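Glucokinase (Thermus thermophilus, PDB 3VOV) catalyses the phosphorylation of glucose and probably other hexoses at the expense of ATP, as a zinc-containing member of the ROK family of sugar kinases. Local coordinates at residues B[46-49]-B[50-54]; B[103-106]-B[107-111]; B[169-173]-B[174-178]; B[200-203]-B[204-207]; B[228-231]-B[232-236]. All blocks are in the same frame, centred on the assembly; numbering follows the deposited sequence.

Overall arrangement
All five contacts are local, each between two segments that join directly in the chain. They follow in series; none nests in or crosses another, and none closes a long loop. Interaction 1 lies in helix 36-54, which packs on the first five-stranded sheet. Interaction 2 is the turn from strand 102-106, at the edge of that sheet, into helix 107-118, which reaches strand 127-132 of the second sheet. Interaction 3 is the zinc loop that leads into helix 177-181. Interaction 4 lies in helix 200-208, packed on helices 183-194 and 212-236. Interaction 5 ends helix 212-236, which lies on the second sheet. Interactions 3 and 5 both touch the third subunit, their nearest atoms about 5 Å apart.

Interaction 1. Residues B[46-49]-B[50-54]; sequences AAER and AEREA
Glu-53 OE2 is held by Arg-49, whose NE approaches to 3.0 Å almost along the C-O bond of the carboxylate. NH2 of the same guanidinium adds a weak bond to that oxygen. This is an exposed i to i+4 salt bridge of alpha helix 36-54, beside edge strand 27-30. The CG of Arg-49 lies anti to the backbone N (chi1 -174°), and its extended chain runs alongside Glu-53. One helix position earlier, Glu-48 and Arg-52 make a second bridge of the same spacing. Its modelled separation, NH1 to OE1, is short, so the detail of this bond is less certain. The Arg-52 guanidinium lays one face over the backbone at Arg-49 CA. The buried side belongs to Ala-46, Ala-47 and Glu-51, which face strands 3-8 and 12-18. Ala-50 is buried too, and its O accepts from Ser-25 OG. The Glu-51 carboxylate bonds to Gly-58 N and pairs with Arg-100, while its CG rests 3.5 Å from Ala-47 O. With a leucine in place of Glu-51, Arg-100 would probably lose its buried counter-charge and Gly-58 N its acceptor. Among the i to i+4 backbone bonds, Glu-53 N meets Arg-49 O at 2.8 Å.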
# COMPACT_ATOMS: atom_id res chain seq x y z
N ALA B 46 43.04 18.55 15.72
CA ALA B 46 41.97 18.55 16.74
C ALA B 46 42.24 17.44 17.71
O ALA B 46 42.08 17.64 18.93
CB ALA B 46 40.54 18.41 16.11
N ALA B 47 42.67 16.28 17.19
CA ALA B 47 43.11 15.18 18.04
C ALA B 47 44.20 15.63 19.03
O ALA B 47 44.07 15.43 20.25
CB ALA B 47 43.58 13.98 17.19
N GLU B 48 45.27 16.26 18.50
CA GLU B 48 46.41 16.69 19.34
C GLU B 48 45.96 17.68 20.40
O GLU B 48 46.34 17.56 21.58
CB GLU B 48 47.54 17.28 18.49
CG GLU B 48 48.89 16.58 18.78
CD GLU B 48 49.95 17.40 19.57
OE1 GLU B 48 49.63 18.05 20.61
OE2 GLU B 48 51.14 17.37 19.14
N ARG B 49 45.15 18.65 19.98
CA ARG B 49 44.59 19.61 20.92
C ARG B 49 43.80 18.96 22.06
O ARG B 49 43.96 19.33 23.24
CB ARG B 49 43.79 20.69 20.20
CG ARG B 49 43.33 21.78 21.14
CD ARG B 49 42.71 22.95 20.42
NE ARG B 49 41.75 23.59 21.32
CZ ARG B 49 40.82 24.47 20.95
NH1 ARG B 49 40.70 24.85 19.68
NH2 ARG B 49 40.00 24.95 21.88
N ALA B 50 42.94 18.00 21.72
CA ALA B 50 42.16 17.28 22.73
C ALA B 50 43.09 16.57 23.71
O ALA B 50 42.82 16.48 24.92
CB ALA B 50 41.23 16.24 22.03
N GLU B 51 44.18 16.04 23.18
CA GLU B 51 45.13 15.33 23.99
C GLU B 51 45.91 16.29 24.90
O GLU B 51 46.19 15.96 26.04
CB GLU B 51 46.04 14.53 23.10
CG GLU B 51 45.39 13.20 22.65
CD GLU B 51 46.31 12.39 21.78
OE1 GLU B 51 47.02 12.99 20.95
OE2 GLU B 51 46.34 11.15 21.92
N ARG B 52 46.25 17.47 24.39
CA ARG B 52 46.89 18.52 25.22
C ARG B 52 45.94 18.99 26.32
O ARG B 52 46.35 19.16 27.48
CB ARG B 52 47.32 19.72 24.37
CG ARG B 52 48.46 19.40 23.43
CD ARG B 52 49.10 20.68 22.88
NE ARG B 52 48.20 21.46 22.02
CZ ARG B 52 48.05 21.28 20.71
NH1 ARG B 52 48.72 20.32 20.09
NH2 ARG B 52 47.21 22.05 20.03
N GLU B 53 44.67 19.18 25.96
CA GLU B 53 43.68 19.61 26.95
C GLU B 53 43.32 18.57 28.00
O GLU B 53 42.94 18.92 29.12
CB GLU B 53 42.43 20.10 26.28
CG GLU B 53 42.61 21.44 25.71
CD GLU B 53 41.34 21.99 25.14
OE1 GLU B 53 40.24 21.60 25.60
OE2 GLU B 53 41.45 22.84 24.23
N ALA B 54 43.41 17.30 27.65
CA ALA B 54 43.16 16.26 28.63
C ALA B 54 44.41 15.92 29.42
O ALA B 54 44.33 15.28 30.47
CB ALA B 54 42.60 15.01 27.96

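Interaction 2. Residues B[103-106]-B[107-111]; sequences FLEN and DANAA
Asn-106, Asn-109 and Glu-105 carry this contact, where a beta strand turns into an alpha helix. Asn-106 ends strand 102-106 and takes the N-cap position of helix 107-118. The axes of the two short segments stand at 94° to each other. Asn-106 lies against the first turn of the helix, close to Ala-108 and Asn-109. Its carbonyl O receives Ala-110 N at 2.8 Å, which starts the helical bonding.

Glu-105 supports the corner from the strand. Its chain bends at chi2 (55°), and this brings the carboxylate back over the start of the helix. OE1 then accepts two bonds. Asn-106 N comes in on the anti lone pair at 2.8 Å. Asn-109 ND2 approaches from above the carboxylate plane at 2.9 Å, with the oxygen lying in the plane of its own amide. The carboxylate and amide planes are almost perpendicular. Asn-109 CB also sits 3.2 Å from OE1, so the carboxylate is packed as well as bonded. The other oxygen, OE2, pairs with Arg-148. With an alanine in place of Glu-105, Asn-106 N and the Asn-109 amide would probably lack their shared acceptor, and Arg-148 its charged mate.

Beyond the corner, Ala-108 and Ala-111 touch strand 127-132, while the backbone of strand 102-106 bonds to strand 61-65. The turn thus links the two large sheets of this actin-like ATPase fold. Asp-107 turns back on the first turn, its OD1 taking a weak bond from Ala-108 N at 2.8 Å.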
# COMPACT_ATOMS: atom_id res chain seq x y z
N PHE B 103 40.02 3.87 13.78
CA PHE B 103 38.85 3.03 13.56
C PHE B 103 37.68 3.90 13.08
O PHE B 103 37.26 4.83 13.76
CB PHE B 103 38.50 2.27 14.86
CG PHE B 103 39.59 1.32 15.33
CD1 PHE B 103 39.71 0.05 14.78
CD2 PHE B 103 40.52 1.73 16.30
CE1 PHE B 103 40.72 -0.83 15.20
CE2 PHE B 103 41.55 0.87 16.74
CZ PHE B 103 41.65 -0.42 16.19
N LEU B 104 37.18 3.62 11.87
CA LEU B 104 36.13 4.41 11.25
C LEU B 104 34.75 3.89 11.63
O LEU B 104 34.57 2.68 11.79
CB LEU B 104 36.21 4.23 9.74
CG LEU B 104 37.45 4.69 8.99
CD1 LEU B 104 37.06 4.77 7.51
CD2 LEU B 104 37.92 6.04 9.48
N GLU B 105 33.77 4.77 11.72
CA GLU B 105 32.42 4.32 11.96
C GLU B 105 31.46 5.32 11.32
O GLU B 105 31.76 6.51 11.23
CB GLU B 105 32.17 4.15 13.46
CG GLU B 105 30.76 3.57 13.84
CD GLU B 105 30.48 2.24 13.16
OE1 GLU B 105 30.02 2.24 11.98
OE2 GLU B 105 30.69 1.20 13.82
N ASN B 106 30.34 4.81 10.83
CA ASN B 106 29.27 5.65 10.32
C ASN B 106 28.66 6.44 11.50
O ASN B 106 28.54 5.90 12.61
CB ASN B 106 28.25 4.72 9.63
CG ASN B 106 26.87 5.28 9.64
OD1 ASN B 106 26.56 6.21 8.89
ND2 ASN B 106 26.01 4.70 10.47
N ASP B 107 28.29 7.69 11.28
CA ASP B 107 27.81 8.55 12.37
C ASP B 107 26.57 8.04 13.10
O ASP B 107 26.49 8.18 14.31
CB ASP B 107 27.59 9.98 11.88
CG ASP B 107 26.52 10.08 10.78
OD1 ASP B 107 26.10 9.11 10.14
OD2 ASP B 107 26.05 11.18 10.62
N ALA B 108 25.62 7.45 12.37
CA ALA B 108 24.42 6.88 12.97
C ALA B 108 24.72 5.61 13.77
O ALA B 108 24.19 5.43 14.89
CB ALA B 108 23.35 6.63 11.88
N ASN B 109 25.61 4.74 13.25
CA ASN B 109 26.10 3.57 14.03
C ASN B 109 26.80 4.05 15.32
O ASN B 109 26.60 3.48 16.40
CB ASN B 109 27.14 2.74 13.25
CG ASN B 109 26.53 1.90 12.13
OD1 ASN B 109 25.34 1.71 12.07
ND2 ASN B 109 27.38 1.40 11.25
N ALA B 110 27.64 5.06 15.18
CA ALA B 110 28.31 5.67 16.33
C ALA B 110 27.34 6.23 17.43
O ALA B 110 27.51 5.94 18.63
CB ALA B 110 29.29 6.74 15.84
N ALA B 111 26.33 7.01 17.02
CA ALA B 111 25.32 7.45 17.98
C ALA B 111 24.63 6.26 18.62
O ALA B 111 24.38 6.25 19.83
CB ALA B 111 24.29 8.45 17.34

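Interaction 3. Residues B[169-173]-B[174-178]; sequences CGCGL and EGCLE. With ZN (zinc ion), chain G.
Cys-169 and Cys-171 meet Cys-176 at a zinc ion, which is bound by three cysteines and one histidine. The Cys-X-Cys-Gly-X-X-Gly-Cys spacing is that of the zinc motif of ROK proteins. The metal lies 2.3 Å from Cys-169 SG, 2.3 Å from Cys-171 SG and 2.4 Å from Cys-176 SG. His-159 ND1 is the fourth ligand, so the metal joins it to the cysteine loop. Cys-169 carries its sulfur anti to the backbone N (chi1 -173°), and that sulfur also touches Cys-176 CB.

The next shell sets the sulfurs. Residues 169-172 form a type I beta turn. Cys-171 N points straight at Cys-169 SG, at 3.5 Å, and Leu-173 N makes a weak bond to Cys-171 SG. Cys-169 N closes the loop on Leu-173 O at 2.8 Å. Gly-172 has a positive phi that would jam a side chain against the carbonyl before it. Cys-176 stands at the N-cap of helix 177-181.

Farther out, Glu-174 pairs with Arg-216 of the second subunit and bonds to Tyr-266 of the third. Glu-178 takes Ile-136 N on OE1. Its OE2 accepts from a water 2.8 Å away, and this water in turn accepts from Gly-170 N.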
# COMPACT_ATOMS: atom_id res chain seq x y z
N CYS B 169 12.99 7.30 -3.26
CA CYS B 169 13.96 7.56 -2.22
C CYS B 169 15.30 8.00 -2.83
O CYS B 169 15.60 7.62 -3.96
CB CYS B 169 14.24 6.27 -1.41
SG CYS B 169 15.32 6.51 0.08
N GLY B 170 16.10 8.74 -2.07
CA GLY B 170 17.45 9.09 -2.58
C GLY B 170 18.34 7.88 -2.82
O GLY B 170 19.26 7.93 -3.65
N CYS B 171 18.05 6.76 -2.14
CA CYS B 171 18.88 5.54 -2.33
C CYS B 171 18.69 4.81 -3.67
O CYS B 171 19.56 4.05 -4.09
CB CYS B 171 18.70 4.58 -1.16
SG CYS B 171 17.25 3.52 -1.32
N GLY B 172 17.57 5.05 -4.36
CA GLY B 172 17.32 4.43 -5.64
C GLY B 172 16.07 3.55 -5.60
O GLY B 172 15.64 2.99 -6.64
N LEU B 173 15.49 3.43 -4.40
CA LEU B 173 14.26 2.68 -4.22
C LEU B 173 13.04 3.58 -4.05
O LEU B 173 13.05 4.74 -4.43
CB LEU B 173 14.39 1.70 -3.02
CG LEU B 173 15.62 0.79 -3.04
CD1 LEU B 173 15.72 -0.01 -1.74
CD2 LEU B 173 15.66 -0.09 -4.30
N GLU B 174 11.97 3.05 -3.46
CA GLU B 174 10.80 3.90 -3.20
C GLU B 174 10.11 3.36 -1.96
O GLU B 174 10.20 2.18 -1.69
CB GLU B 174 9.85 3.89 -4.42
CG GLU B 174 8.66 2.88 -4.34
CD GLU B 174 9.07 1.43 -4.60
OE1 GLU B 174 10.21 1.15 -5.09
OE2 GLU B 174 8.22 0.56 -4.34
N GLY B 175 9.43 4.21 -1.21
CA GLY B 175 8.70 3.72 -0.05
C GLY B 175 9.55 3.32 1.14
O GLY B 175 9.05 2.62 2.03
N CYS B 176 10.84 3.72 1.13
CA CYS B 176 11.76 3.51 2.25
C CYS B 176 11.25 4.31 3.42
O CYS B 176 10.64 5.37 3.23
CB CYS B 176 13.17 4.01 1.86
SG CYS B 176 13.93 2.95 0.69
N LEU B 177 11.55 3.88 4.64
CA LEU B 177 11.21 4.68 5.79
C LEU B 177 11.73 6.12 5.63
O LEU B 177 11.01 7.10 5.89
CB LEU B 177 11.78 4.02 7.06
CG LEU B 177 11.62 4.76 8.39
CD1 LEU B 177 10.16 5.16 8.67
CD2 LEU B 177 12.21 3.89 9.55
N GLU B 178 12.99 6.26 5.15
CA GLU B 178 13.54 7.61 4.96
C GLU B 178 12.65 8.45 4.06
O GLU B 178 12.34 9.61 4.34
CB GLU B 178 14.94 7.54 4.33
CG GLU B 178 15.47 8.94 4.05
CD GLU B 178 16.98 8.94 3.83
OE1 GLU B 178 17.71 8.96 4.84
OE2 GLU B 178 17.43 8.90 2.66
ZN ZN G . 15.90 4.35 0.38
O HOH W 1 15.98 9.99 0.59

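Interaction 4. Residues B[200-203]-B[204-207]; sequences TREL and FRLF
Arg-205 reaches back along its helix to Glu-202, three residues earlier. Its CB rests 3.5 Å from Glu-202 O, with Arg-201 O slightly farther away. The bend at chi3 (89°) turns the end of the chain toward the glutamate, and CD passes 3.9 Å from Glu-202 OE1. NE bonds to that same oxygen at 2.8 Å. OE1 lies near the guanidinium plane, but the donor stands above the plane of the carboxylate. NH2 takes the other oxygen, OE2, also at 2.8 Å, on the syn side but tilted out of the carboxylate plane. The arginine thus grips side-on, with one nitrogen for each oxygen, and the two planes are 50° apart. Leu-206 CG sits over one face of the guanidinium.

OE2 has a second cation in Arg-196, and Asp-199 OD1 accepts from the backbone N of Glu-202. The bridge is an i to i+3 pair on the outer side of helix 200-208, a short alpha helix against helices 183-194 and 212-236. Leu-203 enters that packing, touching Leu-186, Ala-190, Leu-217 and Val-218.

A different side of the helix carries Phe-204. Thr-200 O lies over one face of its ring, 3.3 Å from CG, and accepts Phe-204 N as well. The side chains of Phe-204 and Phe-207 both touch Pro-252. Phe-207 N bonds to Leu-203 O at 2.9 Å.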
# COMPACT_ATOMS: atom_id res chain seq x y z
N THR B 200 10.46 22.19 7.99
CA THR B 200 9.93 21.49 9.16
C THR B 200 9.52 22.44 10.29
O THR B 200 8.54 22.17 10.99
CB THR B 200 10.94 20.49 9.75
OG1 THR B 200 12.12 21.21 10.11
CG2 THR B 200 11.29 19.39 8.74
N ARG B 201 10.27 23.55 10.49
CA ARG B 201 9.79 24.60 11.42
C ARG B 201 8.39 25.12 11.09
O ARG B 201 7.56 25.15 11.97
CB ARG B 201 10.77 25.76 11.56
CG ARG B 201 11.82 25.48 12.60
CD ARG B 201 13.24 25.70 12.09
NE ARG B 201 13.60 27.11 11.97
CZ ARG B 201 14.07 27.70 10.87
NH1 ARG B 201 14.27 27.04 9.73
NH2 ARG B 201 14.35 28.99 10.93
N GLU B 202 8.16 25.55 9.85
CA GLU B 202 6.86 26.07 9.41
C GLU B 202 5.82 24.92 9.50
O GLU B 202 4.71 25.12 10.02
CB GLU B 202 7.00 26.71 8.01
CG GLU B 202 5.73 27.02 7.16
CD GLU B 202 4.92 28.21 7.64
OE1 GLU B 202 5.24 28.86 8.67
OE2 GLU B 202 3.90 28.51 6.97
N LEU B 203 6.19 23.72 9.05
CA LEU B 203 5.28 22.56 9.16
C LEU B 203 4.83 22.32 10.60
O LEU B 203 3.64 22.13 10.86
CB LEU B 203 5.91 21.28 8.55
CG LEU B 203 5.06 19.99 8.67
CD1 LEU B 203 3.71 20.11 7.92
CD2 LEU B 203 5.87 18.73 8.22
N PHE B 204 5.76 22.33 11.56
CA PHE B 204 5.38 22.07 12.95
C PHE B 204 4.55 23.23 13.59
O PHE B 204 3.71 23.00 14.45
CB PHE B 204 6.61 21.73 13.82
CG PHE B 204 7.30 20.42 13.47
CD1 PHE B 204 8.62 20.21 13.87
CD2 PHE B 204 6.63 19.38 12.80
CE1 PHE B 204 9.29 19.00 13.56
CE2 PHE B 204 7.29 18.18 12.49
CZ PHE B 204 8.62 17.98 12.89
N ARG B 205 4.78 24.47 13.16
CA ARG B 205 3.95 25.61 13.59
C ARG B 205 2.51 25.40 13.08
O ARG B 205 1.56 25.49 13.85
CB ARG B 205 4.52 26.93 13.04
CG ARG B 205 3.53 28.13 13.05
CD ARG B 205 4.04 29.39 12.33
NE ARG B 205 3.69 29.40 10.90
CZ ARG B 205 2.45 29.49 10.41
NH1 ARG B 205 1.38 29.57 11.21
NH2 ARG B 205 2.28 29.51 9.09
N LEU B 206 2.38 25.10 11.79
CA LEU B 206 1.08 24.78 11.20
C LEU B 206 0.36 23.65 11.94
O LEU B 206 -0.86 23.73 12.20
CB LEU B 206 1.24 24.45 9.72
CG LEU B 206 1.49 25.62 8.75
CD1 LEU B 206 2.03 25.10 7.45
CD2 LEU B 206 0.20 26.46 8.56
N PHE B 207 1.11 22.61 12.28
CA PHE B 207 0.60 21.49 13.06
C PHE B 207 0.06 21.95 14.43
O PHE B 207 -1.11 21.66 14.82
CB PHE B 207 1.69 20.41 13.24
CG PHE B 207 1.23 19.20 14.04
CD1 PHE B 207 0.75 18.07 13.40
CD2 PHE B 207 1.28 19.20 15.42
CE1 PHE B 207 0.36 16.94 14.11
CE2 PHE B 207 0.85 18.09 16.15
CZ PHE B 207 0.38 16.94 15.48

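Interaction 5. Residues B[228-231]-B[232-236]; sequences GLAS and LVKAF
Leu-232 packs closely on Gly-228, with CG 3.3 Å from Gly-228 O. This is the last part of alpha helix 212-236, which lies against the second sheet. Leu-232 N bonds to the same carbonyl at 3.0 Å. One residue on, Val-233 N bonds to Leu-229 O, and Val-233 CG2 touches that oxygen at 3.4 Å. Leu-229 and Val-233 both press on Val-241 and Tyr-263, while Leu-229 and Leu-232 reach Leu-128.

The side with Ser-231 and Lys-234 is looser in its helical bonding. Ala-235 N reaches Ser-231 O only weakly, at 3.5 Å. Lys-234 N makes the shorter, i to i+3 bond to Ser-231 O, at 3.0 Å and from above the carbonyl plane. This side is not open to solvent, because the third subunit covers much of it. Ser-231 OG bonds to Thr-161 N of that subunit. Ala-235 packs on its Phe-236, and the two Phe-236 rings meet with their planes at about 30°.

Lys-234 curls back over the helix through bends at chi2 and chi4. Its ammonium group also bonds to Tyr-266 O and makes a cation-pi contact with Trp-270, so its buried charge has several partners. Within the helix, NZ donates to Ala-230 O at 3.0 Å, coming from 68° out of the carbonyl plane.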
# COMPACT_ATOMS: atom_id res chain seq x y z
N GLY B 228 7.82 1.11 11.24
CA GLY B 228 9.15 0.62 10.80
C GLY B 228 9.94 0.07 11.99
O GLY B 228 10.56 -0.97 11.90
N LEU B 229 9.85 0.74 13.13
CA LEU B 229 10.51 0.27 14.36
C LEU B 229 9.88 -1.05 14.87
O LEU B 229 10.59 -1.97 15.23
CB LEU B 229 10.44 1.35 15.43
CG LEU B 229 11.31 2.62 15.18
CD1 LEU B 229 10.99 3.66 16.25
CD2 LEU B 229 12.84 2.27 15.16
N ALA B 230 8.55 -1.15 14.83
CA ALA B 230 7.90 -2.42 15.25
C ALA B 230 8.35 -3.57 14.36
O ALA B 230 8.53 -4.69 14.83
CB ALA B 230 6.35 -2.28 15.19
N SER B 231 8.48 -3.30 13.06
CA SER B 231 8.86 -4.31 12.07
C SER B 231 10.31 -4.78 12.34
O SER B 231 10.63 -6.00 12.34
CB SER B 231 8.72 -3.66 10.68
OG SER B 231 8.43 -4.59 9.67
N LEU B 232 11.18 -3.82 12.64
CA LEU B 232 12.58 -4.09 13.04
C LEU B 232 12.68 -4.92 14.31
O LEU B 232 13.61 -5.70 14.48
CB LEU B 232 13.37 -2.77 13.17
CG LEU B 232 13.68 -2.14 11.79
CD1 LEU B 232 14.09 -0.66 11.87
CD2 LEU B 232 14.77 -2.99 11.05
N VAL B 233 11.73 -4.78 15.22
CA VAL B 233 11.70 -5.63 16.42
C VAL B 233 11.54 -7.11 16.05
O VAL B 233 12.11 -7.99 16.70
CB VAL B 233 10.59 -5.18 17.38
CG1 VAL B 233 10.31 -6.27 18.49
CG2 VAL B 233 10.99 -3.84 18.01
N LYS B 234 10.80 -7.40 14.98
CA LYS B 234 10.61 -8.80 14.58
C LYS B 234 11.94 -9.38 14.06
O LYS B 234 12.22 -10.57 14.17
CB LYS B 234 9.56 -8.92 13.45
CG LYS B 234 8.25 -8.12 13.65
CD LYS B 234 7.51 -8.55 14.86
CE LYS B 234 6.10 -7.92 14.85
NZ LYS B 234 6.06 -6.44 14.56
N ALA B 235 12.74 -8.54 13.43
CA ALA B 235 13.97 -9.04 12.89
C ALA B 235 15.01 -9.17 14.02
O ALA B 235 15.70 -10.19 14.10
CB ALA B 235 14.46 -8.13 11.79
N PHE B 236 15.10 -8.16 14.90
CA PHE B 236 16.20 -8.08 15.85
C PHE B 236 15.88 -8.44 17.30
O PHE B 236 16.78 -8.89 18.00
CB PHE B 236 16.85 -6.68 15.82
CG PHE B 236 17.55 -6.36 14.55
CD1 PHE B 236 18.85 -6.83 14.31
CD2 PHE B 236 16.94 -5.55 13.58
CE1 PHE B 236 19.52 -6.51 13.13
CE2 PHE B 236 17.61 -5.23 12.39
CZ PHE B 236 18.89 -5.72 12.16